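Local structure of rhizavidin (Rhizobium etli, 3EW1) at residues 92-97 with 121-125; 13-17 with 29-33. The protein binds biotin with high affinity as a dimeric member of the avidin family. One frame throughout, in Å; residues are numbered along the deposited sequence.

Contact 1. Residues 92-97 with 121-125; sequences NGNNTE and FQYVP
Three hydrogen bonds hold 92-97 to 121-125. The amide of Gln-122 gives one from NE2 to Glu-97 OE2 (3.0 Å, 166°), Tyr-123 N gives one to Thr-96 O (3.0 Å, 161°), and Asn-95 ND2 gives one to Tyr-123 O (3.1 Å, 171°). Only the second joins backbone to backbone. The first runs between side chains on one face of the sheet, with Glu-97, chi1 p, extended beyond CB (chi2 and chi3 t) and Gln-122 bent back (chi1 m, chi2 m); Glu-97 OE1 is taken by Gln-90. In the third, Asn-95 with chi1 t points toward the opposite strand and takes the place a main-chain donor would have.

Glu-97 and Gln-122 form an antiparallel non-hydrogen-bonded pair, CA atoms 4.5 Å apart, with Glu-97 CA 3.0 Å from Phe-121 O in a CA-H...O contact. At Thr-96 and Tyr-123 the CA separation widens to 5.6 Å. The axes of strand segments 95-97 and 121-124 run at 138° and come within 4.9 Å, so the strands splay well away from strict antiparallel. Asn-92 to Asn-95 make a type I' turn, closed by Asn-92 N to Asn-95 O (2.9 Å) and Asn-95 N to Asn-92 O (2.8 Å), with positive phi at Gly-93 and Asn-94.

Packing is modest, 280 Å² in all: Thr-96 CB lies 4.2 Å from Tyr-123 CB, and Asn-95 OD1 sits 3.5 Å from Tyr-123 CD1 at the ring edge.

This is the open end of the 95-108/111-124 hairpin of the avidin barrel. The turn brings the chain from strand 78-92, whose Trp-85 meets Phe-121 edge-to-face. Backbone hydrogen bonds of Gln-122 with Gln-20 and Val-124 with Ser-18 close the barrel against strand 15-21.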
ATOM      1  N   ASN B  92     -22.698  -6.971   1.158  0.50 31.62           N
ATOM      2  CA  ASN B  92     -23.891  -6.975   0.308  0.50 32.84           C
ATOM      3  C   ASN B  92     -24.258  -8.392  -0.109  0.50 33.27           C
ATOM      4  O   ASN B  92     -23.381  -9.247  -0.284  0.50 33.19           O
ATOM      5  CB  ASN B  92     -23.715  -6.075  -0.921  0.50 33.51           C
ATOM      6  CG  ASN B  92     -22.868  -6.715  -2.015  0.50 34.52           C
ATOM      7  OD1 ASN B  92     -23.242  -6.684  -3.190  0.50 35.60           O
ATOM      8  ND2 ASN B  92     -21.721  -7.292  -1.637  0.50 35.69           N
ATOM      9  N   GLY B  93     -25.556  -8.640  -0.261  1.00 33.67           N
ATOM     10  CA  GLY B  93     -26.045  -9.955  -0.692  1.00 33.65           C
ATOM     11  C   GLY B  93     -25.419 -11.095   0.109  1.00 33.76           C
ATOM     12  O   GLY B  93     -25.075 -12.141  -0.455  1.00 35.07           O
ATOM     13  N   ASN B  94     -25.256 -10.892   1.418  1.00 33.60           N
ATOM     14  CA  ASN B  94     -24.674 -11.903   2.301  1.00 33.41           C
ATOM     15  C   ASN B  94     -23.185 -12.274   2.005  1.00 32.48           C
ATOM     16  O   ASN B  94     -22.707 -13.341   2.391  1.00 33.03           O
ATOM     17  CB  ASN B  94     -25.550 -13.163   2.319  1.00 34.11           C
ATOM     18  CG  ASN B  94     -25.568 -13.843   3.682  1.00 35.56           C
ATOM     19  OD1 ASN B  94     -24.951 -14.902   3.863  1.00 38.65           O
ATOM     20  ND2 ASN B  94     -26.254 -13.228   4.659  1.00 35.77           N
ATOM     21  N   ASN B  95     -22.459 -11.383   1.343  1.00 31.30           N
ATOM     22  CA  ASN B  95     -21.041 -11.604   1.110  1.00 30.18           C
ATOM     23  C   ASN B  95     -20.300 -10.302   1.387  1.00 28.56           C
ATOM     24  O   ASN B  95     -20.820  -9.229   1.151  1.00 28.05           O
ATOM     25  CB  ASN B  95     -20.788 -12.046  -0.342  1.00 31.30           C
ATOM     26  CG  ASN B  95     -19.441 -12.818  -0.524  1.00 32.99           C
ATOM     27  OD1 ASN B  95     -19.053 -13.625   0.333  1.00 34.43           O
ATOM     28  ND2 ASN B  95     -18.745 -12.570  -1.650  1.00 32.78           N
ATOM     29  N   THR B  96     -19.080 -10.415   1.891  1.00 26.92           N
ATOM     30  CA  THR B  96     -18.208  -9.264   2.066  1.00 24.66           C
ATOM     31  C   THR B  96     -17.548  -8.888   0.722  1.00 22.94           C
ATOM     32  O   THR B  96     -17.224  -9.761  -0.078  1.00 21.14           O
ATOM     33  CB  THR B  96     -17.106  -9.618   3.060  1.00 25.47           C
ATOM     34  OG1 THR B  96     -17.722 -10.253   4.193  1.00 25.90           O
ATOM     35  CG2 THR B  96     -16.395  -8.376   3.528  1.00 23.03           C
ATOM     36  N   GLU B  97     -17.368  -7.594   0.482  1.00 21.51           N
ATOM     37  CA  GLU B  97     -16.669  -7.122  -0.732  1.00 22.45           C
ATOM     38  C   GLU B  97     -15.754  -5.976  -0.332  1.00 20.95           C
ATOM     39  O   GLU B  97     -15.984  -5.304   0.690  1.00 20.87           O
ATOM     40  CB  GLU B  97     -17.638  -6.694  -1.859  1.00 22.94           C
ATOM     41  CG  GLU B  97     -18.562  -5.527  -1.505  1.00 25.29           C
ATOM     42  CD  GLU B  97     -19.545  -5.113  -2.632  1.00 28.11           C
ATOM     43  OE1 GLU B  97     -20.280  -4.110  -2.410  1.00 32.28           O
ATOM     44  OE2 GLU B  97     -19.599  -5.773  -3.715  1.00 33.23           O
ATOM     45  N   PHE B 121     -13.621  -6.285  -5.082  1.00 18.94           N
ATOM     46  CA  PHE B 121     -13.238  -7.654  -4.783  1.00 19.25           C
ATOM     47  C   PHE B 121     -14.341  -8.345  -3.994  1.00 20.25           C
ATOM     48  O   PHE B 121     -14.745  -7.809  -2.980  1.00 21.67           O
ATOM     49  CB  PHE B 121     -11.943  -7.639  -3.930  1.00 20.29           C
ATOM     50  CG  PHE B 121     -10.732  -7.156  -4.674  1.00 19.58           C
ATOM     51  CD1 PHE B 121     -10.424  -5.783  -4.756  1.00 15.94           C
ATOM     52  CD2 PHE B 121      -9.938  -8.045  -5.350  1.00 17.10           C
ATOM     53  CE1 PHE B 121      -9.276  -5.320  -5.457  1.00 17.60           C
ATOM     54  CE2 PHE B 121      -8.774  -7.572  -6.050  1.00 16.17           C
ATOM     55  CZ  PHE B 121      -8.509  -6.220  -6.113  1.00 18.13           C
ATOM     56  N   GLN B 122     -14.744  -9.549  -4.424  1.00 20.48           N
ATOM     57  CA  GLN B 122     -15.690 -10.367  -3.662  1.00 20.98           C
ATOM     58  C   GLN B 122     -14.956 -11.423  -2.852  1.00 20.14           C
ATOM     59  O   GLN B 122     -13.989 -12.041  -3.350  1.00 19.19           O
ATOM     60  CB  GLN B 122     -16.645 -11.104  -4.617  1.00 21.19           C
ATOM     61  CG  GLN B 122     -17.398 -10.187  -5.518  1.00 25.18           C
ATOM     62  CD  GLN B 122     -18.273  -9.187  -4.790  1.00 28.51           C
ATOM     63  OE1 GLN B 122     -18.928  -9.510  -3.797  1.00 32.00           O
ATOM     64  NE2 GLN B 122     -18.293  -7.963  -5.286  1.00 31.89           N
ATOM     65  N   TYR B 123     -15.412 -11.658  -1.623  1.00 20.98           N
ATOM     66  CA  TYR B 123     -14.866 -12.698  -0.789  1.00 20.70           C
ATOM     67  C   TYR B 123     -15.105 -14.046  -1.454  1.00 21.75           C
ATOM     68  O   TYR B 123     -16.205 -14.293  -1.992  1.00 21.86           O
ATOM     69  CB  TYR B 123     -15.503 -12.649   0.613  1.00 21.67           C
ATOM     70  CG  TYR B 123     -15.136 -13.814   1.469  1.00 22.60           C
ATOM     71  CD1 TYR B 123     -15.993 -14.917   1.585  1.00 22.02           C
ATOM     72  CD2 TYR B 123     -13.908 -13.853   2.134  1.00 21.11           C
ATOM     73  CE1 TYR B 123     -15.658 -16.000   2.360  1.00 22.58           C
ATOM     74  CE2 TYR B 123     -13.544 -14.942   2.913  1.00 20.62           C
ATOM     75  CZ  TYR B 123     -14.420 -16.027   3.017  1.00 20.29           C
ATOM     76  OH  TYR B 123     -14.066 -17.128   3.816  1.00 22.20           O
ATOM     77  N   VAL B 124     -14.087 -14.908  -1.406  1.00 21.41           N
ATOM     78  CA  VAL B 124     -14.132 -16.264  -1.950  1.00 22.74           C
ATOM     79  C   VAL B 124     -13.966 -17.282  -0.815  1.00 23.53           C
ATOM     80  O   VAL B 124     -12.930 -17.323  -0.173  1.00 23.31           O
ATOM     81  CB  VAL B 124     -12.999 -16.426  -3.012  1.00 23.52           C
ATOM     82  CG1 VAL B 124     -12.848 -17.870  -3.463  1.00 25.89           C
ATOM     83  CG2 VAL B 124     -13.246 -15.498  -4.179  1.00 23.87           C
ATOM     84  N   PRO B 125     -14.994 -18.132  -0.563  1.00 24.43           N
ATOM     85  CA  PRO B 125     -14.908 -19.131   0.504  1.00 25.34           C
ATOM     86  C   PRO B 125     -13.870 -20.209   0.187  1.00 25.07           C
ATOM     87  O   PRO B 125     -13.666 -20.530  -0.985  1.00 25.76           O
ATOM     88  CB  PRO B 125     -16.317 -19.759   0.521  1.00 26.08           C
ATOM     89  CG  PRO B 125     -17.170 -18.843  -0.300  1.00 27.73           C
ATOM     90  CD  PRO B 125     -16.281 -18.189  -1.281  1.00 26.00           C
TER

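Contact 2. Residues 13-17 with 29-33; sequences ASASS and IQVDS
Ala-13 leads in just ahead of the strand: its O lies 3.3 Å from Ser-33 CA, a CA-H...O contact, and its CB is 4.1 Å from Ser-33 CB. At Ser-14 the backbone extends (phi/psi -133/171), and its CA comes within 3.3 Å of Val-31 O, while the CA atoms of Ser-14 and Asp-32 stand 4.7 Å apart. Asp-32 points away from this partner, and its OD1 accepts from Phe-34 N and Asn-36 N in the connection to strand 36-42.

Regular pairing starts at Ala-15, hydrogen-bonded both ways with Val-31: Ala-15 N to Val-31 O is 3.0 Å and Val-31 N to Ala-15 O is 2.9 Å. Their CB atoms make an apolar contact of 4.2 Å. Ser-16 and Gln-30 follow as a non-hydrogen-bonded pair, CA atoms 4.5 Å apart, their side chains on one face of the sheet and those of Ala-15, Val-31, Ser-17 and Ile-29 on the other; Ser-16 OG lies 4.3 Å from Gln-30 CG. Two CA-H...O contacts fill this step, Gln-30 CA to Ala-15 O at 3.2 Å and Ser-16 CA to Ile-29 O at 3.4 Å. Ser-17 and Ile-29 restore the two-way pattern, with Ser-17 N to Ile-29 O at 3.0 Å and Ile-29 N to Ser-17 O at 2.8 Å. Ser-17 OG, with chi1 p, is 3.7 Å from Ile-29 CG1 and is hydrogen-bonded to Trp-19 NE1.

The strand-segment axes run at 167°, 4.7 Å apart at closest, as in a regular antiparallel hairpin, here the first of the avidin barrel. All four hydrogen bonds across the contact join main-chain atoms, so backbone pairing sets the strand spacing.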
ATOM      1  N   ALA B  13      -8.662 -12.412  15.911  1.00 31.80           N
ATOM      2  CA  ALA B  13      -7.662 -11.351  15.961  1.00 29.88           C
ATOM      3  C   ALA B  13      -6.988 -11.180  14.596  1.00 28.31           C
ATOM      4  O   ALA B  13      -6.433 -10.110  14.291  1.00 26.70           O
ATOM      5  CB  ALA B  13      -6.607 -11.684  17.022  1.00 30.63           C
ATOM      6  N   SER B  14      -7.006 -12.236  13.785  1.00 25.91           N
ATOM      7  CA  SER B  14      -6.395 -12.145  12.459  1.00 24.48           C
ATOM      8  C   SER B  14      -7.337 -12.723  11.418  1.00 23.29           C
ATOM      9  O   SER B  14      -8.362 -13.330  11.759  1.00 23.13           O
ATOM     10  CB  SER B  14      -5.047 -12.861  12.448  1.00 25.42           C
ATOM     11  OG  SER B  14      -5.227 -14.211  12.824  1.00 28.65           O
ATOM     12  N   ALA B  15      -6.996 -12.534  10.149  1.00 21.67           N
ATOM     13  CA  ALA B  15      -7.810 -12.993   9.034  1.00 20.96           C
ATOM     14  C   ALA B  15      -6.911 -13.548   7.945  1.00 20.60           C
ATOM     15  O   ALA B  15      -5.852 -12.992   7.672  1.00 20.92           O
ATOM     16  CB  ALA B  15      -8.635 -11.843   8.480  1.00 20.53           C
ATOM     17  N   SER B  16      -7.359 -14.632   7.338  0.50 20.37           N
ATOM     18  CA  SER B  16      -6.762 -15.216   6.170  0.50 20.51           C
ATOM     19  C   SER B  16      -7.903 -15.354   5.194  0.50 20.38           C
ATOM     20  O   SER B  16      -8.884 -16.018   5.503  0.50 20.56           O
ATOM     21  CB  SER B  16      -6.215 -16.580   6.529  0.50 20.66           C
ATOM     22  OG  SER B  16      -5.144 -16.448   7.437  0.50 21.49           O
ATOM     23  N   SER B  17      -7.835 -14.688   4.053  1.00 20.11           N
ATOM     24  CA  SER B  17      -8.998 -14.682   3.149  1.00 20.11           C
ATOM     25  C   SER B  17      -8.628 -14.462   1.707  1.00 20.87           C
ATOM     26  O   SER B  17      -7.668 -13.760   1.398  1.00 20.08           O
ATOM     27  CB  SER B  17     -10.017 -13.629   3.610  1.00 20.15           C
ATOM     28  OG  SER B  17      -9.447 -12.342   3.764  1.00 20.87           O
ATOM     29  N   ILE B  29      -5.022 -12.766   1.115  1.00 19.67           N
ATOM     30  CA  ILE B  29      -4.461 -11.828   2.104  1.00 21.15           C
ATOM     31  C   ILE B  29      -4.463 -12.379   3.519  1.00 20.38           C
ATOM     32  O   ILE B  29      -5.214 -13.293   3.855  1.00 22.27           O
ATOM     33  CB  ILE B  29      -5.113 -10.405   2.085  1.00 21.30           C
ATOM     34  CG1 ILE B  29      -6.564 -10.425   2.594  1.00 21.78           C
ATOM     35  CG2 ILE B  29      -4.961  -9.772   0.698  1.00 21.38           C
ATOM     36  CD1 ILE B  29      -7.225  -9.051   2.560  1.00 22.51           C
ATOM     37  N   GLN B  30      -3.556 -11.836   4.320  1.00 20.08           N
ATOM     38  CA  GLN B  30      -3.472 -12.117   5.730  1.00 19.56           C
ATOM     39  C   GLN B  30      -3.468 -10.776   6.394  1.00 18.03           C
ATOM     40  O   GLN B  30      -2.647  -9.912   6.071  1.00 18.88           O
ATOM     41  CB  GLN B  30      -2.179 -12.862   6.114  1.00 19.55           C
ATOM     42  CG  GLN B  30      -2.064 -14.225   5.475  1.00 21.72           C
ATOM     43  CD  GLN B  30      -1.438 -14.155   4.081  1.00 27.13           C
ATOM     44  OE1 GLN B  30      -0.520 -13.358   3.841  1.00 31.93           O
ATOM     45  NE2 GLN B  30      -1.891 -15.005   3.177  1.00 29.59           N
ATOM     46  N   VAL B  31      -4.365 -10.573   7.327  1.00 16.66           N
ATOM     47  CA  VAL B  31      -4.446  -9.346   8.091  1.00 17.37           C
ATOM     48  C   VAL B  31      -4.134  -9.695   9.536  1.00 17.29           C
ATOM     49  O   VAL B  31      -4.804 -10.547  10.115  1.00 18.92           O
ATOM     50  CB  VAL B  31      -5.871  -8.728   8.011  1.00 16.77           C
ATOM     51  CG1 VAL B  31      -5.915  -7.427   8.800  1.00 18.71           C
ATOM     52  CG2 VAL B  31      -6.310  -8.529   6.561  1.00 19.11           C
ATOM     53  N   ASP B  32      -3.063  -9.125  10.097  1.00 17.56           N
ATOM     54  CA  ASP B  32      -2.726  -9.445  11.464  1.00 18.26           C
ATOM     55  C   ASP B  32      -3.398  -8.518  12.488  1.00 18.60           C
ATOM     56  O   ASP B  32      -4.068  -7.563  12.122  1.00 19.13           O
ATOM     57  CB  ASP B  32      -1.200  -9.588  11.668  1.00 19.74           C
ATOM     58  CG  ASP B  32      -0.454  -8.262  11.714  1.00 21.34           C
ATOM     59  OD1 ASP B  32      -1.071  -7.176  11.838  1.00 22.70           O
ATOM     60  OD2 ASP B  32       0.818  -8.322  11.644  1.00 24.29           O
ATOM     61  N   SER B  33      -3.207  -8.829  13.761  1.00 18.35           N
ATOM     62  CA  SER B  33      -3.874  -8.085  14.833  1.00 20.18           C
ATOM     63  C   SER B  33      -3.372  -6.635  15.009  1.00 20.20           C
ATOM     64  O   SER B  33      -4.020  -5.846  15.719  1.00 21.12           O
ATOM     65  CB  SER B  33      -3.756  -8.860  16.142  1.00 20.39           C
ATOM     66  OG  SER B  33      -2.389  -8.925  16.515  1.00 24.46           O
TER

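In the fold
Contacts 1 and 2 belong to the last and first hairpins of one closed eight-stranded antiparallel barrel, and their centres are 16 Å apart. Strands 111-124 and 15-21 are neighbours across the closure, and the contacts meet there directly: Tyr-123 CE2 packs 3.8 Å from Ser-17 CB. Along the chain they are in series, contact 2 closing before contact 1 opens. They differ in their distance from the biotin site, which is empty in this chain. Contact 1 reaches it through Phe-121, whose side chain is about 4 Å from those of the biotin-binding residues Asn-21 and Asp-119; contact 2 lies farther off, the Ile-29 side chain being about 7 Å from that of Tyr-41, another biotin-binding residue.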